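ASCH domain-containing protein (Pyrococcus horikoshii, PDB 2Z0T) is of unknown function but carries an ASCH domain of the PUA clan and probably binds RNA. Local coordinates at residues N71-V76 with V83-Q88; S59-L64 with K77-G82; E29-I34 with V101-E106; E10-I15 with I41-K46. All coordinates share one frame; numbering follows the deposited sequence.

Interaction 1. Residues N71-V76 with V83-Q88; sequences NVLPGV and VKVYRQ
Tyr86 reaches across from helix 79-87 and lays the end of its ring against Val72 and Leu73. This is the tight part of the contact. Val72 CG1 comes to the ring edge, near the ring plane, and lies only 3.0 Å from Tyr86 OH. That is a short, tight approach for a methyl and an oxygen, and it is not a bond. The two side chains cross at about a right angle. Leu73 CD1 sits 3.9 Å from Tyr86 CE2, in an oblique approach. The same methyl also meets Val85 CB at 4.0 Å, so one branch of Leu73 touches two consecutive helix residues. Leu73 and Val85 reach toward each other tip to tip. With CG anti to the carbonyl carbon (chi1 -55°), Leu73 points its methyls at the helix.

The contact is looser at Val76, whose CG2 is 4.4 Å from Val85 CG2. The solvent side carries Lys84 and Gln88, which do not touch 71-76; Gln88 NE2 donates to Lys84 O at 3.1 Å. Helix 60-67 touches Val72 and Tyr86, and Tyr11 of helix 9-16 touches Leu73 and Val85.

Apart from the Tyr86 hydroxyl, the side chains that meet are hydrocarbon. Segment 71-76 ends in a type II beta turn, closed by Val76 N to Leu73 O at 3.1 Å, with Gly75 in the third position. This turn lies on the path between two helices of the ASCH domain.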
loop_
_atom_site.group_PDB
_atom_site.type_symbol
_atom_site.label_atom_id
_atom_site.label_comp_id
_atom_site.label_asym_id
_atom_site.label_seq_id
_atom_site.Cartn_x
_atom_site.Cartn_y
_atom_site.Cartn_z
ATOM N N ASN A 71 1.035 -10.730 1.599
ATOM C CA ASN A 71 1.640 -9.664 2.391
ATOM C C ASN A 71 1.029 -8.298 2.096
ATOM O O ASN A 71 1.228 -7.345 2.853
ATOM C CB ASN A 71 3.145 -9.606 2.127
ATOM C CG ASN A 71 3.840 -10.906 2.454
ATOM O OD1 ASN A 71 3.736 -11.410 3.571
ATOM N ND2 ASN A 71 4.553 -11.462 1.481
ATOM N N VAL A 72 0.282 -8.208 1.001
ATOM C CA VAL A 72 -0.329 -6.944 0.605
ATOM C C VAL A 72 -1.838 -6.935 0.840
ATOM O O VAL A 72 -2.382 -5.994 1.423
ATOM C CB VAL A 72 -0.054 -6.646 -0.878
ATOM C CG1 VAL A 72 -0.490 -5.227 -1.211
ATOM C CG2 VAL A 72 1.433 -6.839 -1.183
ATOM N N LEU A 73 -2.504 -7.990 0.384
ATOM C CA LEU A 73 -3.948 -8.126 0.530
ATOM C C LEU A 73 -4.256 -9.492 1.138
ATOM O O LEU A 73 -4.669 -10.416 0.438
ATOM C CB LEU A 73 -4.623 -8.003 -0.839
ATOM C CG LEU A 73 -4.308 -6.733 -1.632
ATOM C CD1 LEU A 73 -4.915 -6.841 -3.015
ATOM C CD2 LEU A 73 -4.844 -5.507 -0.895
ATOM N N PRO A 74 -4.046 -9.638 2.454
ATOM C CA PRO A 74 -4.301 -10.900 3.152
ATOM C C PRO A 74 -5.684 -11.471 2.850
ATOM O O PRO A 74 -6.684 -10.761 2.925
ATOM C CB PRO A 74 -4.143 -10.514 4.620
ATOM C CG PRO A 74 -3.099 -9.442 4.566
ATOM C CD PRO A 74 -3.557 -8.611 3.393
ATOM N N GLY A 75 -5.731 -12.751 2.495
ATOM C CA GLY A 75 -7.007 -13.380 2.205
ATOM C C GLY A 75 -7.335 -13.506 0.729
ATOM O O GLY A 75 -8.051 -14.426 0.330
ATOM N N VAL A 76 -6.830 -12.586 -0.086
ATOM C CA VAL A 76 -7.089 -12.631 -1.522
ATOM C C VAL A 76 -6.305 -13.794 -2.128
ATOM O O VAL A 76 -5.080 -13.851 -2.035
ATOM C CB VAL A 76 -6.693 -11.302 -2.195
ATOM C CG1 VAL A 76 -7.032 -11.344 -3.675
ATOM C CG2 VAL A 76 -7.430 -10.153 -1.523
ATOM N N VAL A 83 -5.812 -7.417 -8.312
ATOM C CA VAL A 83 -5.912 -6.281 -9.221
ATOM C C VAL A 83 -7.309 -5.659 -9.160
ATOM O O VAL A 83 -7.454 -4.438 -9.246
ATOM C CB VAL A 83 -5.596 -6.698 -10.679
ATOM C CG1 VAL A 83 -5.791 -5.515 -11.614
ATOM C CG2 VAL A 83 -4.160 -7.207 -10.773
ATOM N N LYS A 84 -8.333 -6.496 -9.008
ATOM C CA LYS A 84 -9.708 -6.004 -8.917
ATOM C C LYS A 84 -9.877 -5.106 -7.697
ATOM O O LYS A 84 -10.564 -4.087 -7.755
ATOM C CB LYS A 84 -10.699 -7.168 -8.824
ATOM C CG LYS A 84 -11.184 -7.691 -10.164
ATOM C CD LYS A 84 -12.353 -8.648 -9.979
ATOM C CE LYS A 84 -12.995 -9.010 -11.308
ATOM N NZ LYS A 84 -14.150 -9.933 -11.123
ATOM N N VAL A 85 -9.254 -5.497 -6.590
ATOM C CA VAL A 85 -9.329 -4.711 -5.365
ATOM C C VAL A 85 -8.849 -3.290 -5.637
ATOM O O VAL A 85 -9.518 -2.318 -5.278
ATOM C CB VAL A 85 -8.457 -5.327 -4.244
ATOM C CG1 VAL A 85 -8.483 -4.432 -3.008
ATOM C CG2 VAL A 85 -8.963 -6.720 -3.896
ATOM N N TYR A 86 -7.692 -3.170 -6.283
ATOM C CA TYR A 86 -7.130 -1.861 -6.593
ATOM C C TYR A 86 -7.934 -1.088 -7.630
ATOM O O TYR A 86 -7.991 0.141 -7.583
ATOM C CB TYR A 86 -5.678 -2.005 -7.071
ATOM C CG TYR A 86 -4.717 -2.342 -5.958
ATOM C CD1 TYR A 86 -4.509 -1.456 -4.900
ATOM C CD2 TYR A 86 -4.032 -3.554 -5.946
ATOM C CE1 TYR A 86 -3.643 -1.771 -3.857
ATOM C CE2 TYR A 86 -3.164 -3.879 -4.909
ATOM C CZ TYR A 86 -2.976 -2.985 -3.869
ATOM O OH TYR A 86 -2.132 -3.313 -2.839
ATOM N N ARG A 87 -8.564 -1.801 -8.558
ATOM C CA ARG A 87 -9.341 -1.141 -9.599
ATOM C C ARG A 87 -10.530 -0.378 -9.023
ATOM O O ARG A 87 -11.047 0.546 -9.649
ATOM C CB ARG A 87 -9.823 -2.156 -10.637
ATOM C CG ARG A 87 -10.254 -1.504 -11.946
ATOM C CD ARG A 87 -9.097 -0.717 -12.552
ATOM N NE ARG A 87 -8.015 -1.600 -12.972
ATOM C CZ ARG A 87 -6.731 -1.263 -12.990
ATOM N NH1 ARG A 87 -6.350 -0.053 -12.603
ATOM N NH2 ARG A 87 -5.824 -2.139 -13.403
ATOM N N GLN A 88 -10.959 -0.761 -7.827
ATOM C CA GLN A 88 -12.077 -0.080 -7.189
ATOM C C GLN A 88 -11.627 1.303 -6.728
ATOM O O GLN A 88 -12.439 2.218 -6.586
ATOM C CB GLN A 88 -12.576 -0.893 -5.992
ATOM C CG GLN A 88 -12.931 -2.331 -6.337
ATOM C CD GLN A 88 -13.855 -2.431 -7.537
ATOM O OE1 GLN A 88 -14.953 -1.868 -7.540
ATOM N NE2 GLN A 88 -13.414 -3.147 -8.568
#

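Interaction 2. Residues S59-L64 with K77-G82; sequences SFKEML and KSIEEG
The flat groups stand beside this contact, while Lys61, Leu64, Ile79 and Gly82 make it. The Phe60 ring stacks with Tyr86 and meets Tyr90 with planes about 15° apart. The Glu81 carboxylate takes the Ser78 hydroxyl on the anti side of OE2, with the donor 28° out of its plane. The motif is a pair of packed helices, 60-67 and 79-87, each opened by a serine N-cap.

Ile79 is the main contributor from its helix. Its two branches go to different partners. CG2 meets Lys61 CG at 4.0 Å, with the side chains crossing at about a right angle. CD1 meets Leu64 CB, also at 4.0 Å. The Lys61 amine is engaged in a salt bridge with Glu65; CG makes the contact with Ile79.

The caps hold the first turns. Glu62 N donates to Ser59 OG at 3.2 Å, nearly straight. Glu81 N donates to Ser78 OG at 3.1 Å, and that hydroxyl donates in turn to Glu81 OE2 at 2.9 Å.

Gly82 has no side chain, and Leu64 CD1 rests on its bare backbone, 3.7 Å from Gly82 CA.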
loop_
_atom_site.group_PDB
_atom_site.type_symbol
_atom_site.label_atom_id
_atom_site.label_comp_id
_atom_site.label_asym_id
_atom_site.label_seq_id
_atom_site.Cartn_x
_atom_site.Cartn_y
_atom_site.Cartn_z
ATOM N N SER A 59 2.864 -1.710 -12.541
ATOM C CA SER A 59 1.465 -2.091 -12.367
ATOM C C SER A 59 1.184 -2.788 -11.042
ATOM O O SER A 59 2.100 -3.255 -10.362
ATOM C CB SER A 59 1.033 -3.021 -13.505
ATOM O OG SER A 59 1.654 -4.290 -13.380
ATOM N N PHE A 60 -0.096 -2.864 -10.687
ATOM C CA PHE A 60 -0.500 -3.529 -9.459
ATOM C C PHE A 60 -0.233 -5.025 -9.579
ATOM O O PHE A 60 0.142 -5.677 -8.610
ATOM C CB PHE A 60 -1.986 -3.272 -9.184
ATOM C CG PHE A 60 -2.277 -1.868 -8.726
ATOM C CD1 PHE A 60 -1.786 -1.411 -7.505
ATOM C CD2 PHE A 60 -3.011 -0.996 -9.523
ATOM C CE1 PHE A 60 -2.020 -0.100 -7.085
ATOM C CE2 PHE A 60 -3.250 0.317 -9.115
ATOM C CZ PHE A 60 -2.752 0.766 -7.892
ATOM N N LYS A 61 -0.426 -5.562 -10.779
ATOM C CA LYS A 61 -0.183 -6.978 -11.026
ATOM C C LYS A 61 1.268 -7.334 -10.688
ATOM O O LYS A 61 1.524 -8.269 -9.929
ATOM C CB LYS A 61 -0.477 -7.306 -12.494
ATOM C CG LYS A 61 -0.179 -8.744 -12.907
ATOM C CD LYS A 61 -0.577 -8.975 -14.359
ATOM C CE LYS A 61 -0.204 -10.371 -14.841
ATOM N NZ LYS A 61 1.273 -10.565 -14.912
ATOM N N GLU A 62 2.211 -6.584 -11.246
ATOM C CA GLU A 62 3.628 -6.836 -10.996
ATOM C C GLU A 62 4.005 -6.619 -9.535
ATOM O O GLU A 62 4.787 -7.383 -8.970
ATOM C CB GLU A 62 4.491 -5.951 -11.896
ATOM C CG GLU A 62 4.418 -6.353 -13.359
ATOM C CD GLU A 62 5.341 -5.540 -14.236
ATOM O OE1 GLU A 62 6.564 -5.550 -13.982
ATOM O OE2 GLU A 62 4.842 -4.895 -15.182
ATOM N N MET A 63 3.445 -5.580 -8.925
ATOM C CA MET A 63 3.718 -5.298 -7.523
ATOM C C MET A 63 3.265 -6.482 -6.666
ATOM O O MET A 63 4.005 -6.948 -5.802
ATOM C CB MET A 63 2.992 -4.015 -7.092
ATOM C CG MET A 63 3.257 -3.581 -5.650
ATOM S SD MET A 63 2.128 -4.334 -4.455
ATOM C CE MET A 63 0.628 -3.431 -4.847
ATOM N N LEU A 64 2.057 -6.982 -6.918
ATOM C CA LEU A 64 1.536 -8.107 -6.151
ATOM C C LEU A 64 2.347 -9.390 -6.332
ATOM O O LEU A 64 2.581 -10.120 -5.372
ATOM C CB LEU A 64 0.067 -8.365 -6.518
ATOM C CG LEU A 64 -0.923 -7.283 -6.068
ATOM C CD1 LEU A 64 -2.320 -7.613 -6.572
ATOM C CD2 LEU A 64 -0.918 -7.178 -4.550
ATOM N N LYS A 77 -7.030 -14.715 -2.756
ATOM C CA LYS A 77 -6.438 -15.917 -3.334
ATOM C C LYS A 77 -5.705 -15.798 -4.668
ATOM O O LYS A 77 -4.786 -16.574 -4.933
ATOM C CB LYS A 77 -7.516 -16.997 -3.452
ATOM C CG LYS A 77 -8.215 -17.313 -2.137
ATOM C CD LYS A 77 -9.270 -18.396 -2.315
ATOM C CE LYS A 77 -9.982 -18.695 -1.004
ATOM N NZ LYS A 77 -11.003 -19.767 -1.158
ATOM N N SER A 78 -6.093 -14.850 -5.511
ATOM C CA SER A 78 -5.423 -14.721 -6.799
ATOM C C SER A 78 -4.977 -13.304 -7.117
ATOM O O SER A 78 -5.497 -12.335 -6.563
ATOM C CB SER A 78 -6.336 -15.216 -7.920
ATOM O OG SER A 78 -7.391 -14.301 -8.151
ATOM N N ILE A 79 -4.011 -13.201 -8.023
ATOM C CA ILE A 79 -3.480 -11.916 -8.455
ATOM C C ILE A 79 -4.574 -11.149 -9.188
ATOM O O ILE A 79 -4.651 -9.926 -9.097
ATOM C CB ILE A 79 -2.272 -12.109 -9.403
ATOM C CG1 ILE A 79 -1.173 -12.903 -8.692
ATOM C CG2 ILE A 79 -1.737 -10.759 -9.857
ATOM C CD1 ILE A 79 -0.615 -12.224 -7.454
ATOM N N GLU A 80 -5.419 -11.874 -9.916
ATOM C CA GLU A 80 -6.513 -11.252 -10.656
ATOM C C GLU A 80 -7.451 -10.565 -9.670
ATOM O O GLU A 80 -7.871 -9.429 -9.886
ATOM C CB GLU A 80 -7.290 -12.299 -11.463
ATOM C CG GLU A 80 -6.437 -13.111 -12.428
ATOM C CD GLU A 80 -5.530 -14.101 -11.719
ATOM O OE1 GLU A 80 -6.056 -15.019 -11.053
ATOM O OE2 GLU A 80 -4.292 -13.962 -11.827
ATOM N N GLU A 81 -7.778 -11.265 -8.588
ATOM C CA GLU A 81 -8.649 -10.712 -7.561
ATOM C C GLU A 81 -7.963 -9.495 -6.947
ATOM O O GLU A 81 -8.600 -8.474 -6.685
ATOM C CB GLU A 81 -8.914 -11.757 -6.474
ATOM C CG GLU A 81 -9.701 -12.967 -6.948
ATOM C CD GLU A 81 -9.751 -14.066 -5.903
ATOM O OE1 GLU A 81 -10.228 -13.800 -4.778
ATOM O OE2 GLU A 81 -9.312 -15.196 -6.207
ATOM N N GLY A 82 -6.657 -9.616 -6.723
ATOM C CA GLY A 82 -5.900 -8.515 -6.153
ATOM C C GLY A 82 -6.020 -7.268 -7.008
ATOM O O GLY A 82 -6.297 -6.181 -6.500
#

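Interaction 3. Residues E29-I34 with V101-E106; sequences EKRRQI and VAIEIE
Arg31 lays its aliphatic stem across Val101. CG is 3.9 Å from Val101 CG1, and the two side chains cross at about a right angle. The same Arg31 CG lies 4.2 Å from Ile103 CD1, so it spans two strand residues on one side of strand 100-107. The arginine begins toward the strand and then folds back. Its chi1 is -103°, away from the usual staggered values, and bends at chi2 and chi3 carry the guanidinium away from the apolar surface. There NH2 forms a salt bridge with Asp28. Lys30 CD lies over one face of the guanidinium, 3.3 Å above its plane and toward the rim.

Ile34 adds the second apolar pair. Its CD1 meets Ile103 CD1 at a looser 4.4 Å. The loop has internal bonds of its own. Ile34 N donates to Arg31 O at 3.3 Å, and Gln33 NE2 donates to Lys30 O at 3.2 Å.

The loop thus packs over one face of the mixed sheet of the ASCH domain, at strand 100-107. It runs between strands 22-26 and 39-42 and also touches strand 2-5: Arg31 packs on Met5, and Ile34 on Met5 and Trp3. Strand 100-107 lies inside the sheet, antiparallel to strands 47-57 and 22-26. Ala102, between the two residues that face the loop, packs on Met63 and Glu67 of helix 60-67.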
loop_
_atom_site.group_PDB
_atom_site.type_symbol
_atom_site.label_atom_id
_atom_site.label_comp_id
_atom_site.label_asym_id
_atom_site.label_seq_id
_atom_site.Cartn_x
_atom_site.Cartn_y
_atom_site.Cartn_z
ATOM N N GLU A 29 1.835 11.927 -7.274
ATOM C CA GLU A 29 2.553 13.078 -6.737
ATOM C C GLU A 29 2.720 13.036 -5.218
ATOM O O GLU A 29 3.798 13.333 -4.692
ATOM C CB GLU A 29 1.847 14.377 -7.145
ATOM C CG GLU A 29 1.720 14.559 -8.655
ATOM C CD GLU A 29 0.445 13.956 -9.230
ATOM O OE1 GLU A 29 -0.114 13.015 -8.624
ATOM O OE2 GLU A 29 0.005 14.424 -10.304
ATOM N N LYS A 30 1.659 12.659 -4.516
ATOM C CA LYS A 30 1.699 12.592 -3.061
ATOM C C LYS A 30 2.651 11.510 -2.566
ATOM O O LYS A 30 3.428 11.728 -1.639
ATOM C CB LYS A 30 0.292 12.333 -2.517
ATOM C CG LYS A 30 0.215 12.210 -1.005
ATOM C CD LYS A 30 -1.227 12.042 -0.554
ATOM C CE LYS A 30 -1.340 11.986 0.962
ATOM N NZ LYS A 30 -2.763 11.919 1.387
ATOM N N ARG A 31 2.596 10.342 -3.192
ATOM C CA ARG A 31 3.447 9.228 -2.791
ATOM C C ARG A 31 4.914 9.383 -3.208
ATOM O O ARG A 31 5.796 8.772 -2.610
ATOM C CB ARG A 31 2.880 7.922 -3.361
ATOM C CG ARG A 31 2.127 7.049 -2.355
ATOM C CD ARG A 31 1.022 7.790 -1.607
ATOM N NE ARG A 31 -0.010 8.336 -2.486
ATOM C CZ ARG A 31 -1.216 8.715 -2.072
ATOM N NH1 ARG A 31 -1.548 8.606 -0.792
ATOM N NH2 ARG A 31 -2.093 9.210 -2.934
ATOM N N ARG A 32 5.170 10.208 -4.221
ATOM C CA ARG A 32 6.529 10.414 -4.722
ATOM C C ARG A 32 7.452 11.219 -3.814
ATOM O O ARG A 32 8.570 11.557 -4.197
ATOM C CB ARG A 32 6.473 11.061 -6.111
ATOM C CG ARG A 32 5.913 10.118 -7.165
ATOM C CD ARG A 32 5.763 10.760 -8.530
ATOM N NE ARG A 32 5.333 9.771 -9.514
ATOM C CZ ARG A 32 5.272 9.986 -10.823
ATOM N NH1 ARG A 32 5.613 11.167 -11.323
ATOM N NH2 ARG A 32 4.884 9.012 -11.635
ATOM N N GLN A 33 7.001 11.517 -2.604
ATOM C CA GLN A 33 7.831 12.282 -1.686
ATOM C C GLN A 33 8.089 11.518 -0.400
ATOM O O GLN A 33 8.620 12.066 0.564
ATOM C CB GLN A 33 7.170 13.628 -1.389
ATOM C CG GLN A 33 5.741 13.541 -0.906
ATOM C CD GLN A 33 5.024 14.879 -0.988
ATOM O OE1 GLN A 33 5.519 15.894 -0.497
ATOM N NE2 GLN A 33 3.850 14.882 -1.605
ATOM N N ILE A 34 7.726 10.241 -0.405
ATOM C CA ILE A 34 7.897 9.380 0.761
ATOM C C ILE A 34 9.192 8.579 0.685
ATOM O O ILE A 34 9.564 8.080 -0.375
ATOM C CB ILE A 34 6.713 8.398 0.881
ATOM C CG1 ILE A 34 5.401 9.182 0.961
ATOM C CG2 ILE A 34 6.897 7.500 2.103
ATOM C CD1 ILE A 34 4.163 8.296 1.061
ATOM N N VAL A 101 3.377 1.904 -6.250
ATOM C CA VAL A 101 4.396 1.816 -5.217
ATOM C C VAL A 101 4.013 0.880 -4.075
ATOM O O VAL A 101 2.865 0.861 -3.622
ATOM C CB VAL A 101 4.728 3.220 -4.644
ATOM C CG1 VAL A 101 3.488 3.846 -4.030
ATOM C CG2 VAL A 101 5.845 3.115 -3.607
ATOM N N ALA A 102 4.980 0.074 -3.646
ATOM C CA ALA A 102 4.785 -0.839 -2.531
ATOM C C ALA A 102 5.511 -0.187 -1.356
ATOM O O ALA A 102 6.733 -0.045 -1.375
ATOM C CB ALA A 102 5.399 -2.203 -2.838
ATOM N N ILE A 103 4.756 0.232 -0.350
ATOM C CA ILE A 103 5.343 0.874 0.822
ATOM C C ILE A 103 5.479 -0.159 1.937
ATOM O O ILE A 103 4.477 -0.642 2.461
ATOM C CB ILE A 103 4.448 2.038 1.314
ATOM C CG1 ILE A 103 4.134 2.980 0.147
ATOM C CG2 ILE A 103 5.139 2.790 2.439
ATOM C CD1 ILE A 103 3.138 4.065 0.491
ATOM N N GLU A 104 6.715 -0.510 2.284
ATOM C CA GLU A 104 6.957 -1.486 3.344
ATOM C C GLU A 104 6.710 -0.758 4.657
ATOM O O GLU A 104 7.367 0.240 4.946
ATOM C CB GLU A 104 8.396 -2.000 3.294
ATOM C CG GLU A 104 8.645 -3.206 4.196
ATOM C CD GLU A 104 10.101 -3.631 4.209
ATOM O OE1 GLU A 104 10.751 -3.542 3.147
ATOM O OE2 GLU A 104 10.593 -4.064 5.276
ATOM N N ILE A 105 5.766 -1.260 5.445
ATOM C CA ILE A 105 5.403 -0.604 6.696
ATOM C C ILE A 105 5.477 -1.459 7.956
ATOM O O ILE A 105 5.385 -2.689 7.905
ATOM C CB ILE A 105 3.981 -0.024 6.588
ATOM C CG1 ILE A 105 3.000 -1.138 6.208
ATOM C CG2 ILE A 105 3.952 1.079 5.536
ATOM C CD1 ILE A 105 1.554 -0.698 6.133
ATOM N N GLU A 106 5.631 -0.774 9.086
ATOM C CA GLU A 106 5.721 -1.403 10.400
ATOM C C GLU A 106 4.853 -0.587 11.359
ATOM O O GLU A 106 5.067 0.612 11.528
ATOM C CB GLU A 106 7.176 -1.383 10.869
ATOM C CG GLU A 106 7.454 -2.089 12.177
ATOM C CD GLU A 106 8.899 -1.913 12.614
ATOM O OE1 GLU A 106 9.236 -0.836 13.153
ATOM O OE2 GLU A 106 9.701 -2.846 12.402
#

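Interaction 4. Residues E10-I15 with I41-K46; sequences EYIELI and IFEGGK
Ile12 meets Lys46 and Glu43 through its CD1 methyl, and the main contacts between the two segments are of this carbon-to-carbon kind. Ile12 CD1 is 3.8 Å from Lys46 CB and 3.9 Å from Lys46 CD, so it lies against the lysine stem and crosses it at about a right angle. The Lys46 chain, extended beyond CG, carries its amine away from Ile12. Glu43 CB is a third neighbour, at 4.1 Å. One helical turn on, Ile15 CD1 approaches Phe42 CE2 obliquely at 4.3 Å.

Polar bonds lead elsewhere. Glu43 OE1 accepts from Leu7 N. Its chain starts toward the helix and then bends at chi2 (60°), which takes the carboxylate away from Ile12. Lys46 O accepts from Lys16 NZ, just beyond the helical segment.

Backbone bonds within 41-46 shape the connection between strands 39-42 and 47-57. Phe42 O receives weak bonds from both Gly45 N and Lys46 N, each at 3.1 Å. Glu43, Gly44 and Gly45 all have positive phi. This is the bend of a beta hairpin.

Helix 9-16 thus packs on the hairpin chiefly by hydrocarbon within these segments, and the charged residues contribute their carbon stems.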
loop_
_atom_site.group_PDB
_atom_site.type_symbol
_atom_site.label_atom_id
_atom_site.label_comp_id
_atom_site.label_asym_id
_atom_site.label_seq_id
_atom_site.Cartn_x
_atom_site.Cartn_y
_atom_site.Cartn_z
ATOM N N GLU A 10 -10.706 -2.646 7.233
ATOM C CA GLU A 10 -10.198 -4.012 7.191
ATOM C C GLU A 10 -8.680 -4.079 7.116
ATOM O O GLU A 10 -8.074 -5.023 7.620
ATOM C CB GLU A 10 -10.811 -4.800 6.020
ATOM C CG GLU A 10 -10.299 -4.430 4.636
ATOM C CD GLU A 10 -10.636 -5.490 3.591
ATOM O OE1 GLU A 10 -10.175 -6.644 3.737
ATOM O OE2 GLU A 10 -11.360 -5.174 2.625
ATOM N N TYR A 11 -8.063 -3.078 6.499
ATOM C CA TYR A 11 -6.610 -3.062 6.379
ATOM C C TYR A 11 -5.934 -2.579 7.653
ATOM O O TYR A 11 -4.815 -2.987 7.960
ATOM C CB TYR A 11 -6.189 -2.197 5.189
ATOM C CG TYR A 11 -6.707 -2.737 3.883
ATOM C CD1 TYR A 11 -6.479 -4.067 3.521
ATOM C CD2 TYR A 11 -7.450 -1.935 3.018
ATOM C CE1 TYR A 11 -6.982 -4.584 2.330
ATOM C CE2 TYR A 11 -7.958 -2.445 1.824
ATOM C CZ TYR A 11 -7.721 -3.770 1.489
ATOM O OH TYR A 11 -8.233 -4.278 0.318
ATOM N N ILE A 12 -6.615 -1.719 8.400
ATOM C CA ILE A 12 -6.059 -1.216 9.648
ATOM C C ILE A 12 -5.782 -2.389 10.584
ATOM O O ILE A 12 -4.714 -2.473 11.192
ATOM C CB ILE A 12 -7.029 -0.222 10.338
ATOM C CG1 ILE A 12 -7.180 1.030 9.472
ATOM C CG2 ILE A 12 -6.508 0.148 11.726
ATOM C CD1 ILE A 12 -8.130 2.072 10.036
ATOM N N GLU A 13 -6.742 -3.305 10.677
ATOM C CA GLU A 13 -6.604 -4.467 11.540
ATOM C C GLU A 13 -5.504 -5.423 11.074
ATOM O O GLU A 13 -4.719 -5.913 11.887
ATOM C CB GLU A 13 -7.934 -5.221 11.622
ATOM C CG GLU A 13 -7.891 -6.435 12.536
ATOM C CD GLU A 13 -9.211 -7.174 12.592
ATOM O OE1 GLU A 13 -9.715 -7.575 11.520
ATOM O OE2 GLU A 13 -9.743 -7.359 13.708
ATOM N N LEU A 14 -5.452 -5.680 9.769
ATOM C CA LEU A 14 -4.453 -6.585 9.201
ATOM C C LEU A 14 -3.029 -6.087 9.403
ATOM O O LEU A 14 -2.107 -6.880 9.596
ATOM C CB LEU A 14 -4.729 -6.799 7.711
ATOM C CG LEU A 14 -5.978 -7.632 7.411
ATOM C CD1 LEU A 14 -6.327 -7.542 5.939
ATOM C CD2 LEU A 14 -5.728 -9.078 7.822
ATOM N N ILE A 15 -2.848 -4.771 9.351
ATOM C CA ILE A 15 -1.530 -4.186 9.554
ATOM C C ILE A 15 -1.144 -4.295 11.030
ATOM O O ILE A 15 -0.017 -4.660 11.358
ATOM C CB ILE A 15 -1.507 -2.706 9.120
ATOM C CG1 ILE A 15 -1.740 -2.616 7.607
ATOM C CG2 ILE A 15 -0.176 -2.068 9.500
ATOM C CD1 ILE A 15 -1.789 -1.193 7.070
ATOM N N ILE A 41 0.383 8.418 8.853
ATOM C CA ILE A 41 -0.750 8.438 9.771
ATOM C C ILE A 41 -1.955 8.027 8.935
ATOM O O ILE A 41 -2.368 8.756 8.031
ATOM C CB ILE A 41 -0.995 9.855 10.342
ATOM C CG1 ILE A 41 0.274 10.376 11.017
ATOM C CG2 ILE A 41 -2.153 9.823 11.336
ATOM C CD1 ILE A 41 0.756 9.526 12.174
ATOM N N PHE A 42 -2.506 6.854 9.229
ATOM C CA PHE A 42 -3.649 6.331 8.483
ATOM C C PHE A 42 -5.011 6.660 9.086
ATOM O O PHE A 42 -5.193 6.626 10.301
ATOM C CB PHE A 42 -3.559 4.802 8.359
ATOM C CG PHE A 42 -2.562 4.316 7.345
ATOM C CD1 PHE A 42 -2.676 4.670 6.005
ATOM C CD2 PHE A 42 -1.537 3.450 7.726
ATOM C CE1 PHE A 42 -1.785 4.166 5.054
ATOM C CE2 PHE A 42 -0.640 2.940 6.781
ATOM C CZ PHE A 42 -0.769 3.300 5.445
ATOM N N GLU A 43 -5.957 6.971 8.207
ATOM C CA GLU A 43 -7.341 7.252 8.572
ATOM C C GLU A 43 -7.541 8.098 9.826
ATOM O O GLU A 43 -8.142 7.645 10.804
ATOM C CB GLU A 43 -8.085 5.921 8.718
ATOM C CG GLU A 43 -9.597 6.003 8.613
ATOM C CD GLU A 43 -10.072 6.559 7.283
ATOM O OE1 GLU A 43 -9.359 6.395 6.267
ATOM O OE2 GLU A 43 -11.174 7.149 7.250
ATOM N N GLY A 44 -7.037 9.325 9.792
ATOM C CA GLY A 44 -7.205 10.234 10.914
ATOM C C GLY A 44 -6.663 9.798 12.260
ATOM O O GLY A 44 -7.233 10.143 13.296
ATOM N N GLY A 45 -5.575 9.035 12.258
ATOM C CA GLY A 45 -4.983 8.610 13.514
ATOM C C GLY A 45 -5.342 7.229 14.027
ATOM O O GLY A 45 -4.902 6.842 15.110
ATOM N N LYS A 46 -6.131 6.476 13.272
ATOM C CA LYS A 46 -6.504 5.135 13.703
ATOM C C LYS A 46 -5.304 4.191 13.706
ATOM O O LYS A 46 -5.320 3.148 14.361
ATOM C CB LYS A 46 -7.614 4.580 12.810
ATOM C CG LYS A 46 -8.956 5.252 13.045
ATOM C CD LYS A 46 -10.056 4.654 12.194
ATOM C CE LYS A 46 -11.406 5.257 12.569
ATOM N NZ LYS A 46 -12.507 4.729 11.723
#

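In the fold
Interactions 1 and 2 share helix 79-87 and touch each other, with Tyr86 packing on Met63. They join helices 60-67, 69-72 and 79-87 and the turn after 69-72. Interactions 3 and 4 instead fix a loop and a helix to the mixed sheet, and meet where Ile105 touches Ile15. Interactions 1, 3 and 4 are largely buried. Interaction 2 is only partly so and lies nearer the surface, with two serine caps. All four are mainly apolar, and none has a hydrogen bond between its segments. Lysine stems lie at the rim of interactions 2 and 4, while Arg31 packs its stem in the buried interaction 3. Tyr11 links interactions 1 and 4, and Met63 on Ala102 links 2 and 3.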